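Local coordinates for protein beta-glucuronidase (uncultured Clostridium sp., PDB 6U7J) that catalyses the hydrolysis of beta-D-glucuronides and is among the gut microbial enzymes reported to reactivate estrogens, presumably by freeing them from their glucuronic acid conjugates, at residues V451-D456 / L491-E496; C466-F471 / I503-G508; P485-D490 / N536-E541; E548-F553 / K570-R575. All coordinates share one frame; numbering follows the deposited sequence.

Overall arrangement
From the N terminus, residues 451-456, 466-471 and 485-490 open contacts 1, 2 and 3 in turn, and 491-496, 503-508 and 536-541 close them in the same order. These three loops therefore cross one another. Contact 4 follows in series, closing the short loop from 548-553 to 570-575. All lie in the TIM barrel domain. Contact 2 pairs neighbouring barrel strands, contact 3 packs the helices that precede strands 502-506 and 545-551, and contact 1 lays the loop after strand 445-449 on helix 480-498. Contact 4 ties the C-terminal part of strand 545-551 to the loop before helix 581-592. The salt bridge of Arg469 with Asp490 joins contacts 2 and 3, and backbone bonds join contacts 2 and 4.

Contact 1. Residues V451-D456 / L491-E496; sequences VDVEED and LIKWHE. Unlike the reference sequence in segment 451-456: Glu455 (reference Asp).
The indole of Trp494 lies flat against the side chain of Val453, whose CB makes a CH-pi contact 3.5 Å from the centroid of the six-membered ring. The closest atoms, Val453 CB and Trp494 CE2, are 3.4 Å apart. Val453 holds CG1 in the crowded position between its backbone N and carbonyl carbon (chi1 55°), so CG2 rests 3.5 Å from Trp494 CD2 while CG1 faces the aliphatic chain of Lys493. A compact branched residue suits this place, its two methyls meeting the indole face and the Lys493 chain. At the ring's edge, Val451 O, which also accepts from Arg469 NH2, comes 3.6 Å from Trp494 CZ2. Asp456 CB packs against the indole obliquely. In the TIM barrel, the loop after strand 445-449 is thus laid on helix 480-498, which follows the next strand, with the indole packed between them. Trp494 NE1 bonds to Asp490 one turn back, which steadies the ring, and Asp456 turns its carboxylate to Ser420. Beyond the valine, Lys493 bends at chi3 (-63°) and Glu454 at chi2 (90°), so that their ends cross obliquely. Lys493 NZ donates to the syn lone pair of Glu454 OE2 at 2.9 Å, a salt bridge on the outer, solvent-facing side.

Contact 2. Residues C466-F471 / I503-G508; sequences CINRYF and IVTEYG
Backbone hydrogen bonds pair strands 465-468 and 502-506 in parallel, as adjacent strands of the TIM barrel joined by a beta-alpha-beta crossover through helix 480-498. Ile467 N donates to Ile503 O at 3.1 Å, and Thr505 N to Ile467 O at 2.9 Å. A beta bulge then shifts the register by one, matching Asn468 with Glu506, and Arg469 N donates almost straight to Glu506 O (3.0 Å, with an N-H...O angle of 176°).

Apolar packing is modest. Ile467 and Val504 share the face turned to the surrounding helices, where branched residues fit, while on the other face Cys466 CB lies 3.6 Å from Thr505 CG2.

Side-chain bonds gather on the face of Asn468 and Glu506. Thr505 OG1 donates to Asn468 OD1 at 2.6 Å, nearly along the C=O axis, which fixes the amide's flip and leaves ND2 to donate to Glu417. The amide stacks on the Glu506 carboxylate, their planes 25° apart. Tyr470 OH approaches from the side, donating to the anti lone pair of Glu506 OE1 over a very short 2.4 Å, while Arg338 forms a salt bridge with OE2.

A water bridges Phe471 O and Gly508 N beyond the strand ends.

Glu506 stands at the C-terminal end of its strand, where family 2 glycosidases carry their nucleophile, consistent with that role here. The tyrosine and arginine would favour its carboxylate form. Asn468, stacked on Glu506 and bonded to Glu417, at the usual place of the acid/base, may help to fix their relative placement.

Contact 3. Residues P485-D490 / N536-E541; sequences PSLKTD and NKAMDE
The flat group at this contact is the carboxylate of Glu541, and it is met by the aliphatic end of Lys488 as well as by its charge. OE1 of Glu541 lies 3.2 Å from Lys488 CE and forms a salt bridge with Lys488 NZ at 3.5 Å; the same OE1 accepts a hydrogen bond from Tyr484 OH. The two chains cross at about a right angle. Lys488 leaves its helix with CG anti to the backbone N (chi1 -169°) and runs straight until a bend at chi4 (44°) swings NZ across toward the end of the other helix. Long, flexible residues suit the edge of the helix pair. Deeper, helices 480-498 and 525-540 are neighbours in the TIM barrel, and their segments 485-490 and 536-540 cross at -34° with axes 8.1 Å apart at the closest. Ala538 makes this closeness possible: its methyl is small enough to settle on the other helix, CB lying 3.6 Å from Leu487 CB and 3.5 Å from Lys488 N. Leu487 sets CG anti to its backbone N, which carries the branch past Ala538, so that CD2 of Leu487 touches CG of Met539 at 4.0 Å. Met539 in turn reaches inward to strand 545-551, and Leu487 rests on Arg469 and Phe471 of the strand-end loop.

Contact 4. Residues E548-F553 / K570-R575; sequences EHIWAF and KGIFTR
Phe553 sets CG anti to its backbone N (chi1 177°) and Phe573 sets CG anti to its carbonyl carbon (chi1 -62°), bringing two rings together from chains that run side by side. In the TIM barrel this joins the C-terminal part of strand 545-551 to the loop leading into helix 581-592. Phe573 CD2 lies over one face of the Phe553 ring, displaced toward its rim, and the rings meet obliquely with CE2 of each 3.7 Å apart. Leu328 of helix 319-332 touches both rings, an apolar, buried setting that suits phenylalanine.

Two backbone hydrogen bonds hold the chains together: Ile572 N donates to Ala552 O at 3.0 Å, and Phe573 N to Phe553 O at 2.9 Å. Ala552 has a positive phi (77°), with a small side chain that tolerates it. Gly571 suits its place because a side chain there would collide with Phe573 O.

Lys570 lays its CD 3.8 Å from Trp551 CD1, at the indole edge, while its amine leads away to Asp510 and Tyr474. With Asn568 it fits the N-x-K motif by which beta-glucuronidases recognise the sugar carboxylate, so the contact probably places that lysine beside the pocket.

On the helix side, Ile550 and Ile572 cross at about a right angle, with CG2 of Ile550 resting 3.8 Å from CG1 of Ile572.

Contact 1. Residues V451-D456 / L491-E496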
loop_
_atom_site.group_PDB
_atom_site.type_symbol
_atom_site.label_atom_id
_atom_site.label_comp_id
_atom_site.label_asym_id
_atom_site.label_seq_id
_atom_site.Cartn_x
_atom_site.Cartn_y
_atom_site.Cartn_z
ATOM N N VAL B 451 15.230 28.787 13.645
ATOM C CA VAL B 451 14.922 30.191 13.348
ATOM C C VAL B 451 15.867 30.698 12.265
ATOM O O VAL B 451 16.897 30.074 11.990
ATOM C CB VAL B 451 15.029 31.091 14.595
ATOM C CG1 VAL B 451 14.120 30.610 15.730
ATOM C CG2 VAL B 451 16.477 31.183 15.058
ATOM N N ASP B 452 15.540 31.846 11.668
ATOM C CA ASP B 452 16.365 32.409 10.604
ATOM C C ASP B 452 17.731 32.829 11.145
ATOM O O ASP B 452 17.853 33.288 12.287
ATOM C CB ASP B 452 15.656 33.605 9.956
ATOM C CG ASP B 452 14.313 33.226 9.316
ATOM O OD1 ASP B 452 14.214 32.124 8.726
ATOM O OD2 ASP B 452 13.355 34.034 9.391
ATOM N N VAL B 453 18.767 32.663 10.317
ATOM C CA VAL B 453 20.127 32.952 10.767
ATOM C C VAL B 453 20.274 34.412 11.184
ATOM O O VAL B 453 21.009 34.723 12.130
ATOM C CB VAL B 453 21.148 32.574 9.676
ATOM C CG1 VAL B 453 20.815 33.270 8.353
ATOM C CG2 VAL B 453 22.558 32.918 10.127
ATOM N N GLU B 454 19.569 35.323 10.509
ATOM C CA GLU B 454 19.609 36.730 10.897
ATOM C C GLU B 454 19.069 36.946 12.306
ATOM O O GLU B 454 19.528 37.847 13.013
ATOM C CB GLU B 454 18.813 37.575 9.899
ATOM C CG GLU B 454 19.291 37.442 8.466
ATOM C CD GLU B 454 18.583 36.318 7.724
ATOM O OE1 GLU B 454 17.792 35.586 8.369
ATOM O OE2 GLU B 454 18.818 36.166 6.500
ATOM N N GLU B 455 18.113 36.124 12.741
ATOM C CA GLU B 455 17.453 36.347 14.015
ATOM C C GLU B 455 18.027 35.532 15.166
ATOM O O GLU B 455 17.747 35.859 16.324
ATOM C CB GLU B 455 15.959 36.049 13.880
ATOM C CG GLU B 455 15.321 36.745 12.694
ATOM C CD GLU B 455 14.104 37.563 13.088
ATOM O OE1 GLU B 455 13.215 37.748 12.229
ATOM O OE2 GLU B 455 14.034 38.016 14.256
ATOM N N ASP B 456 18.825 34.503 14.888
ATOM C CA ASP B 456 19.356 33.678 15.964
ATOM C C ASP B 456 20.196 34.525 16.908
ATOM O O ASP B 456 20.890 35.456 16.491
ATOM C CB ASP B 456 20.222 32.533 15.429
ATOM C CG ASP B 456 20.865 31.734 16.556
ATOM O OD1 ASP B 456 20.123 31.340 17.479
ATOM O OD2 ASP B 456 22.095 31.522 16.550
ATOM N N LEU B 491 23.525 28.065 4.082
ATOM C CA LEU B 491 24.747 27.534 4.673
ATOM C C LEU B 491 25.817 28.610 4.786
ATOM O O LEU B 491 26.497 28.721 5.817
ATOM C CB LEU B 491 25.274 26.374 3.824
ATOM C CG LEU B 491 24.540 25.043 3.907
ATOM C CD1 LEU B 491 25.158 24.070 2.914
ATOM C CD2 LEU B 491 24.618 24.516 5.336
ATOM N N ILE B 492 25.978 29.414 3.732
ATOM C CA ILE B 492 27.061 30.389 3.718
ATOM C C ILE B 492 26.775 31.514 4.711
ATOM O O ILE B 492 27.691 32.009 5.380
ATOM C CB ILE B 492 27.293 30.907 2.287
ATOM C CG1 ILE B 492 27.837 29.779 1.403
ATOM C CG2 ILE B 492 28.283 32.062 2.291
ATOM C CD1 ILE B 492 27.914 30.143 -0.067
ATOM N N LYS B 493 25.502 31.908 4.849
ATOM C CA LYS B 493 25.144 32.915 5.849
ATOM C C LYS B 493 25.436 32.431 7.274
ATOM O O LYS B 493 25.922 33.205 8.109
ATOM C CB LYS B 493 23.673 33.313 5.698
ATOM C CG LYS B 493 23.386 33.995 4.360
ATOM C CD LYS B 493 22.079 34.784 4.343
ATOM C CE LYS B 493 20.876 33.887 4.546
ATOM N NZ LYS B 493 19.594 34.560 4.168
ATOM N N TRP B 494 25.165 31.155 7.571
ATOM C CA TRP B 494 25.452 30.633 8.912
ATOM C C TRP B 494 26.955 30.620 9.188
ATOM O O TRP B 494 27.396 30.897 10.312
ATOM C CB TRP B 494 24.871 29.219 9.079
ATOM C CG TRP B 494 23.375 29.159 9.295
ATOM C CD1 TRP B 494 22.428 28.841 8.369
ATOM C CD2 TRP B 494 22.668 29.415 10.518
ATOM N NE1 TRP B 494 21.175 28.888 8.932
ATOM C CE2 TRP B 494 21.295 29.236 10.251
ATOM C CE3 TRP B 494 23.063 29.782 11.812
ATOM C CZ2 TRP B 494 20.313 29.411 11.226
ATOM C CZ3 TRP B 494 22.087 29.957 12.781
ATOM C CH2 TRP B 494 20.729 29.771 12.482
ATOM N N HIS B 495 27.759 30.290 8.180
ATOM C CA HIS B 495 29.202 30.266 8.390
ATOM C C HIS B 495 29.758 31.673 8.550
ATOM O O HIS B 495 30.612 31.919 9.412
ATOM C CB HIS B 495 29.895 29.568 7.232
ATOM C CG HIS B 495 31.377 29.483 7.392
ATOM N ND1 HIS B 495 31.971 28.882 8.482
ATOM C CD2 HIS B 495 32.387 29.917 6.601
ATOM C CE1 HIS B 495 33.283 28.948 8.355
ATOM N NE2 HIS B 495 33.562 29.572 7.224
ATOM N N GLU B 496 29.283 32.608 7.730
ATOM C CA GLU B 496 29.785 33.973 7.825
ATOM C C GLU B 496 29.420 34.602 9.166
ATOM O O GLU B 496 30.226 35.337 9.747
ATOM C CB GLU B 496 29.255 34.807 6.655
ATOM C CG GLU B 496 30.105 34.672 5.391
ATOM C CD GLU B 496 29.470 35.319 4.167
ATOM O OE1 GLU B 496 28.291 35.732 4.251
ATOM O OE2 GLU B 496 30.149 35.409 3.113
#

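Contact 2. Residues C466-F471 / I503-G508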
loop_
_atom_site.group_PDB
_atom_site.type_symbol
_atom_site.label_atom_id
_atom_site.label_comp_id
_atom_site.label_asym_id
_atom_site.label_seq_id
_atom_site.Cartn_x
_atom_site.Cartn_y
_atom_site.Cartn_z
ATOM N N CYS B 466 24.564 23.852 14.243
ATOM C CA CYS B 466 23.722 22.756 13.766
ATOM C C CYS B 466 22.402 23.358 13.300
ATOM O O CYS B 466 21.732 24.046 14.081
ATOM C CB CYS B 466 23.496 21.744 14.891
ATOM S SG CYS B 466 24.943 20.736 15.269
ATOM N N ILE B 467 22.028 23.122 12.046
ATOM C CA ILE B 467 20.810 23.708 11.499
ATOM C C ILE B 467 19.890 22.614 10.968
ATOM O O ILE B 467 20.341 21.637 10.355
ATOM C CB ILE B 467 21.109 24.759 10.402
ATOM C CG1 ILE B 467 21.689 24.104 9.139
ATOM C CG2 ILE B 467 22.065 25.819 10.941
ATOM C CD1 ILE B 467 21.883 25.066 7.988
ATOM N N ASN B 468 18.596 22.784 11.237
ATOM C CA ASN B 468 17.537 21.928 10.721
ATOM C C ASN B 468 16.875 22.664 9.561
ATOM O O ASN B 468 16.269 23.723 9.758
ATOM C CB ASN B 468 16.509 21.610 11.808
ATOM C CG ASN B 468 17.061 20.697 12.903
ATOM O OD1 ASN B 468 18.186 20.201 12.813
ATOM N ND2 ASN B 468 16.258 20.466 13.941
ATOM N N ARG B 469 16.989 22.113 8.359
ATOM C CA ARG B 469 16.612 22.851 7.164
ATOM C C ARG B 469 15.872 21.925 6.221
ATOM O O ARG B 469 16.374 20.846 5.895
ATOM C CB ARG B 469 17.847 23.442 6.470
ATOM C CG ARG B 469 18.327 24.751 7.102
ATOM C CD ARG B 469 17.228 25.779 7.040
ATOM N NE ARG B 469 17.539 27.044 7.692
ATOM C CZ ARG B 469 17.050 27.405 8.875
ATOM N NH1 ARG B 469 16.250 26.577 9.545
ATOM N NH2 ARG B 469 17.346 28.598 9.390
ATOM N N TYR B 470 14.698 22.354 5.774
ATOM C CA TYR B 470 13.807 21.532 4.975
ATOM C C TYR B 470 13.415 22.264 3.702
ATOM O O TYR B 470 12.235 22.405 3.356
ATOM C CB TYR B 470 12.575 21.145 5.780
ATOM C CG TYR B 470 12.855 20.227 6.931
ATOM C CD1 TYR B 470 12.876 18.858 6.746
ATOM C CD2 TYR B 470 13.084 20.726 8.214
ATOM C CE1 TYR B 470 13.103 17.998 7.784
ATOM C CE2 TYR B 470 13.313 19.862 9.289
ATOM C CZ TYR B 470 13.322 18.497 9.056
ATOM O OH TYR B 470 13.549 17.609 10.069
ATOM N N PHE B 471 14.421 22.765 2.996
ATOM C CA PHE B 471 14.178 23.292 1.668
ATOM C C PHE B 471 13.665 22.177 0.767
ATOM O O PHE B 471 14.165 21.051 0.796
ATOM C CB PHE B 471 15.456 23.919 1.118
ATOM C CG PHE B 471 15.880 25.168 1.867
ATOM C CD1 PHE B 471 15.076 26.300 1.867
ATOM C CD2 PHE B 471 17.066 25.204 2.573
ATOM C CE1 PHE B 471 15.461 27.451 2.555
ATOM C CE2 PHE B 471 17.456 26.351 3.256
ATOM C CZ PHE B 471 16.657 27.472 3.241
ATOM N N ILE B 503 26.949 21.532 10.739
ATOM C CA ILE B 503 26.289 20.266 10.456
ATOM C C ILE B 503 24.845 20.578 10.086
ATOM O O ILE B 503 24.187 21.385 10.757
ATOM C CB ILE B 503 26.342 19.317 11.665
ATOM C CG1 ILE B 503 27.781 19.027 12.081
ATOM C CG2 ILE B 503 25.619 18.008 11.369
ATOM C CD1 ILE B 503 27.849 18.242 13.363
ATOM N N VAL B 504 24.357 19.968 9.010
ATOM C CA VAL B 504 22.928 19.993 8.706
ATOM C C VAL B 504 22.335 18.812 9.464
ATOM O O VAL B 504 22.456 17.655 9.046
ATOM C CB VAL B 504 22.639 19.924 7.204
ATOM C CG1 VAL B 504 21.115 19.976 6.961
ATOM C CG2 VAL B 504 23.325 21.081 6.454
ATOM N N THR B 505 21.750 19.097 10.623
ATOM C CA THR B 505 21.337 18.027 11.522
ATOM C C THR B 505 20.004 17.403 11.122
ATOM O O THR B 505 19.671 16.326 11.634
ATOM C CB THR B 505 21.273 18.545 12.969
ATOM O OG1 THR B 505 20.777 19.891 12.987
ATOM C CG2 THR B 505 22.668 18.506 13.640
ATOM N N GLU B 506 19.258 18.032 10.214
ATOM C CA GLU B 506 17.970 17.525 9.751
ATOM C C GLU B 506 17.700 18.078 8.357
ATOM O O GLU B 506 17.909 19.271 8.107
ATOM C CB GLU B 506 16.806 17.927 10.684
ATOM C CG GLU B 506 16.777 17.243 12.058
ATOM C CD GLU B 506 15.534 17.593 12.875
ATOM O OE1 GLU B 506 14.517 17.990 12.273
ATOM O OE2 GLU B 506 15.568 17.483 14.128
ATOM N N TYR B 507 17.219 17.209 7.468
ATOM C CA TYR B 507 16.652 17.576 6.172
ATOM C C TYR B 507 16.012 16.331 5.565
ATOM O O TYR B 507 16.454 15.213 5.833
ATOM C CB TYR B 507 17.725 18.157 5.236
ATOM C CG TYR B 507 18.831 17.207 4.802
ATOM C CD1 TYR B 507 19.746 16.688 5.711
ATOM C CD2 TYR B 507 18.991 16.877 3.452
ATOM C CE1 TYR B 507 20.770 15.835 5.292
ATOM C CE2 TYR B 507 20.004 16.032 3.023
ATOM C CZ TYR B 507 20.899 15.524 3.939
ATOM O OH TYR B 507 21.907 14.684 3.510
ATOM N N GLY B 508 14.973 16.519 4.757
ATOM C CA GLY B 508 14.300 15.356 4.191
ATOM C C GLY B 508 12.863 15.673 3.797
ATOM O O GLY B 508 12.482 16.835 3.661
HETATM O O HOH W 1 14.172 19.040 2.817
#

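Contact 3. Residues P485-D490 / N536-E541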
loop_
_atom_site.group_PDB
_atom_site.type_symbol
_atom_site.label_atom_id
_atom_site.label_comp_id
_atom_site.label_asym_id
_atom_site.label_seq_id
_atom_site.Cartn_x
_atom_site.Cartn_y
_atom_site.Cartn_z
ATOM N N PRO B 485 20.046 26.061 -4.542
ATOM C CA PRO B 485 20.380 27.466 -4.248
ATOM C C PRO B 485 20.015 27.889 -2.840
ATOM O O PRO B 485 20.807 28.577 -2.181
ATOM C CB PRO B 485 19.561 28.246 -5.289
ATOM C CG PRO B 485 19.298 27.287 -6.356
ATOM C CD PRO B 485 19.145 25.958 -5.702
ATOM N N SER B 486 18.823 27.510 -2.360
ATOM C CA SER B 486 18.388 27.972 -1.049
ATOM C C SER B 486 19.306 27.467 0.055
ATOM O O SER B 486 19.628 28.209 0.987
ATOM C CB SER B 486 16.950 27.541 -0.780
ATOM O OG SER B 486 16.080 28.166 -1.695
ATOM N N LEU B 487 19.723 26.205 -0.020
ATOM C CA LEU B 487 20.531 25.661 1.062
ATOM C C LEU B 487 21.954 26.202 1.007
ATOM O O LEU B 487 22.523 26.549 2.049
ATOM C CB LEU B 487 20.530 24.132 1.025
ATOM C CG LEU B 487 21.194 23.539 2.277
ATOM C CD1 LEU B 487 20.413 23.889 3.543
ATOM C CD2 LEU B 487 21.402 22.035 2.174
ATOM N N LYS B 488 22.544 26.287 -0.195
ATOM C CA LYS B 488 23.884 26.856 -0.317
ATOM C C LYS B 488 23.925 28.269 0.246
ATOM O O LYS B 488 24.820 28.611 1.028
ATOM C CB LYS B 488 24.342 26.861 -1.771
ATOM C CG LYS B 488 25.830 27.183 -1.951
ATOM C CD LYS B 488 26.196 27.167 -3.441
ATOM C CE LYS B 488 27.611 27.702 -3.707
ATOM N NZ LYS B 488 28.562 27.147 -2.723
ATOM N N THR B 489 22.942 29.091 -0.116
ATOM C CA THR B 489 22.895 30.460 0.385
ATOM C C THR B 489 22.761 30.481 1.902
ATOM O O THR B 489 23.463 31.230 2.592
ATOM C CB THR B 489 21.729 31.210 -0.258
ATOM O OG1 THR B 489 21.976 31.369 -1.659
ATOM C CG2 THR B 489 21.557 32.576 0.377
ATOM N N ASP B 490 21.864 29.655 2.443
ATOM C CA ASP B 490 21.678 29.651 3.887
ATOM C C ASP B 490 22.928 29.144 4.594
ATOM O O ASP B 490 23.367 29.732 5.586
ATOM C CB ASP B 490 20.452 28.813 4.261
ATOM C CG ASP B 490 19.902 29.168 5.633
ATOM O OD1 ASP B 490 19.497 30.331 5.838
ATOM O OD2 ASP B 490 19.889 28.283 6.513
ATOM N N ASN B 536 22.140 17.729 -0.793
ATOM C CA ASN B 536 23.512 17.243 -0.714
ATOM C C ASN B 536 24.424 18.016 -1.659
ATOM O O ASN B 536 25.597 18.265 -1.339
ATOM C CB ASN B 536 23.553 15.750 -1.027
ATOM C CG ASN B 536 23.104 14.907 0.146
ATOM O OD1 ASN B 536 22.926 15.422 1.244
ATOM N ND2 ASN B 536 22.911 13.612 -0.080
ATOM N N LYS B 537 23.898 18.401 -2.827
ATOM C CA LYS B 537 24.671 19.203 -3.768
ATOM C C LYS B 537 25.115 20.511 -3.130
ATOM O O LYS B 537 26.257 20.941 -3.313
ATOM C CB LYS B 537 23.837 19.479 -5.014
ATOM C CG LYS B 537 24.627 20.050 -6.164
ATOM C CD LYS B 537 23.710 20.420 -7.315
ATOM C CE LYS B 537 24.057 21.808 -7.850
ATOM N NZ LYS B 537 24.248 21.817 -9.328
ATOM N N ALA B 538 24.220 21.149 -2.368
ATOM C CA ALA B 538 24.557 22.403 -1.706
ATOM C C ALA B 538 25.718 22.216 -0.734
ATOM O O ALA B 538 26.696 22.970 -0.760
ATOM C CB ALA B 538 23.329 22.953 -0.982
ATOM N N MET B 539 25.624 21.210 0.133
ATOM C CA MET B 539 26.660 21.000 1.137
ATOM C C MET B 539 27.990 20.626 0.499
ATOM O O MET B 539 29.053 20.980 1.023
ATOM C CB MET B 539 26.225 19.915 2.115
ATOM C CG MET B 539 24.927 20.211 2.845
ATOM S SD MET B 539 24.522 18.832 3.953
ATOM C CE MET B 539 23.119 18.119 3.079
ATOM N N ASP B 540 27.952 19.906 -0.621
ATOM C CA ASP B 540 29.188 19.519 -1.280
ATOM C C ASP B 540 29.964 20.720 -1.810
ATOM O O ASP B 540 31.171 20.608 -2.041
ATOM C CB ASP B 540 28.882 18.536 -2.405
ATOM C CG ASP B 540 28.627 17.138 -1.886
ATOM O OD1 ASP B 540 28.935 16.882 -0.695
ATOM O OD2 ASP B 540 28.127 16.296 -2.663
ATOM N N GLU B 541 29.313 21.869 -1.982
ATOM C CA GLU B 541 29.994 23.078 -2.434
ATOM C C GLU B 541 30.450 23.983 -1.289
ATOM O O GLU B 541 30.930 25.088 -1.548
ATOM C CB GLU B 541 29.087 23.859 -3.388
ATOM C CG GLU B 541 28.861 23.113 -4.679
ATOM C CD GLU B 541 28.063 23.891 -5.709
ATOM O OE1 GLU B 541 27.764 25.090 -5.489
ATOM O OE2 GLU B 541 27.738 23.278 -6.750
#

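Contact 4. Residues E548-F553 / K570-R575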
loop_
_atom_site.group_PDB
_atom_site.type_symbol
_atom_site.label_atom_id
_atom_site.label_comp_id
_atom_site.label_asym_id
_atom_site.label_seq_id
_atom_site.Cartn_x
_atom_site.Cartn_y
_atom_site.Cartn_z
ATOM N N GLU B 548 26.278 15.676 7.696
ATOM C CA GLU B 548 24.915 15.687 7.183
ATOM C C GLU B 548 24.131 14.592 7.888
ATOM O O GLU B 548 24.532 13.422 7.886
ATOM C CB GLU B 548 24.888 15.487 5.652
ATOM C CG GLU B 548 25.368 14.116 5.169
ATOM C CD GLU B 548 25.746 14.111 3.682
ATOM O OE1 GLU B 548 26.501 15.018 3.259
ATOM O OE2 GLU B 548 25.288 13.203 2.944
ATOM N N HIS B 549 23.019 14.966 8.501
ATOM C CA HIS B 549 22.155 13.998 9.164
ATOM C C HIS B 549 20.789 14.129 8.522
ATOM O O HIS B 549 20.137 15.174 8.645
ATOM C CB HIS B 549 22.098 14.220 10.679
ATOM C CG HIS B 549 23.155 13.468 11.438
ATOM N ND1 HIS B 549 23.107 13.294 12.804
ATOM C CD2 HIS B 549 24.290 12.855 11.021
ATOM C CE1 HIS B 549 24.158 12.594 13.195
ATOM N NE2 HIS B 549 24.893 12.315 12.131
ATOM N N ILE B 550 20.391 13.093 7.782
ATOM C CA ILE B 550 19.066 13.053 7.181
ATOM C C ILE B 550 18.047 12.884 8.297
ATOM O O ILE B 550 18.305 12.181 9.282
ATOM C CB ILE B 550 18.991 11.905 6.163
ATOM C CG1 ILE B 550 19.879 12.206 4.952
ATOM C CG2 ILE B 550 17.556 11.682 5.695
ATOM C CD1 ILE B 550 20.173 10.986 4.106
ATOM N N TRP B 551 16.906 13.553 8.191
ATOM C CA TRP B 551 15.932 13.420 9.258
ATOM C C TRP B 551 15.004 12.250 9.004
ATOM O O TRP B 551 14.420 12.109 7.920
ATOM C CB TRP B 551 15.087 14.654 9.511
ATOM C CG TRP B 551 14.047 14.342 10.594
ATOM C CD1 TRP B 551 12.688 14.368 10.461
ATOM C CD2 TRP B 551 14.304 13.903 11.946
ATOM N NE1 TRP B 551 12.083 14.009 11.649
ATOM C CE2 TRP B 551 13.048 13.727 12.577
ATOM C CE3 TRP B 551 15.469 13.683 12.693
ATOM C CZ2 TRP B 551 12.924 13.332 13.911
ATOM C CZ3 TRP B 551 15.349 13.284 14.033
ATOM C CH2 TRP B 551 14.086 13.113 14.624
ATOM N N ALA B 552 14.853 11.465 10.066
ATOM C CA ALA B 552 14.121 10.231 10.197
ATOM C C ALA B 552 14.953 9.133 9.562
ATOM O O ALA B 552 15.011 8.971 8.334
ATOM C CB ALA B 552 12.717 10.360 9.640
ATOM N N PHE B 553 15.699 8.466 10.440
ATOM C CA PHE B 553 16.149 7.106 10.193
ATOM C C PHE B 553 14.975 6.229 9.772
ATOM O O PHE B 553 15.032 5.547 8.742
ATOM C CB PHE B 553 16.818 6.568 11.464
ATOM C CG PHE B 553 17.257 5.150 11.366
ATOM C CD1 PHE B 553 16.548 4.149 12.015
ATOM C CD2 PHE B 553 18.380 4.810 10.617
ATOM C CE1 PHE B 553 16.948 2.827 11.918
ATOM C CE2 PHE B 553 18.790 3.487 10.507
ATOM C CZ PHE B 553 18.079 2.493 11.166
ATOM N N LYS B 570 9.001 10.791 7.161
ATOM C CA LYS B 570 10.297 11.186 6.600
ATOM C C LYS B 570 11.362 10.112 6.756
ATOM O O LYS B 570 12.504 10.333 6.331
ATOM C CB LYS B 570 10.808 12.487 7.234
ATOM C CG LYS B 570 9.877 13.686 7.084
ATOM C CD LYS B 570 10.640 14.990 7.278
ATOM C CE LYS B 570 9.745 16.187 7.011
ATOM N NZ LYS B 570 8.564 16.135 7.901
ATOM N N GLY B 571 11.036 8.971 7.359
ATOM C CA GLY B 571 11.981 7.872 7.455
ATOM C C GLY B 571 12.610 7.482 6.124
ATOM O O GLY B 571 11.936 7.457 5.083
ATOM N N ILE B 572 13.921 7.228 6.148
ATOM C CA ILE B 572 14.598 6.574 5.035
ATOM C C ILE B 572 14.249 5.094 5.043
ATOM O O ILE B 572 14.206 4.446 3.990
ATOM C CB ILE B 572 16.123 6.818 5.125
ATOM C CG1 ILE B 572 16.480 8.231 4.653
ATOM C CG2 ILE B 572 16.909 5.849 4.288
ATOM C CD1 ILE B 572 15.705 8.694 3.406
ATOM N N PHE B 573 13.977 4.544 6.225
ATOM C CA PHE B 573 13.452 3.200 6.398
ATOM C C PHE B 573 12.014 3.261 6.922
ATOM O O PHE B 573 11.580 4.257 7.516
ATOM C CB PHE B 573 14.336 2.403 7.367
ATOM C CG PHE B 573 15.752 2.220 6.893
ATOM C CD1 PHE B 573 16.085 1.168 6.049
ATOM C CD2 PHE B 573 16.755 3.095 7.305
ATOM C CE1 PHE B 573 17.399 0.995 5.605
ATOM C CE2 PHE B 573 18.075 2.928 6.882
ATOM C CZ PHE B 573 18.396 1.879 6.020
ATOM N N THR B 574 11.260 2.191 6.689
ATOM C CA THR B 574 9.917 2.143 7.262
ATOM C C THR B 574 10.013 1.930 8.770
ATOM O O THR B 574 11.098 1.682 9.321
ATOM C CB THR B 574 9.099 1.026 6.627
ATOM O OG1 THR B 574 9.665 -0.238 7.009
ATOM C CG2 THR B 574 9.098 1.155 5.074
ATOM N N ARG B 575 8.860 2.017 9.449
ATOM C CA ARG B 575 8.860 1.752 10.886
ATOM C C ARG B 575 9.308 0.328 11.155
ATOM O O ARG B 575 9.875 0.039 12.217
ATOM C CB ARG B 575 7.474 2.001 11.499
ATOM C CG ARG B 575 7.478 2.169 13.036
ATOM C CD ARG B 575 6.178 2.796 13.509
ATOM N NE ARG B 575 6.212 3.312 14.884
ATOM C CZ ARG B 575 5.201 3.236 15.736
ATOM N NH1 ARG B 575 4.070 2.633 15.378
ATOM N NH2 ARG B 575 5.319 3.763 16.947
#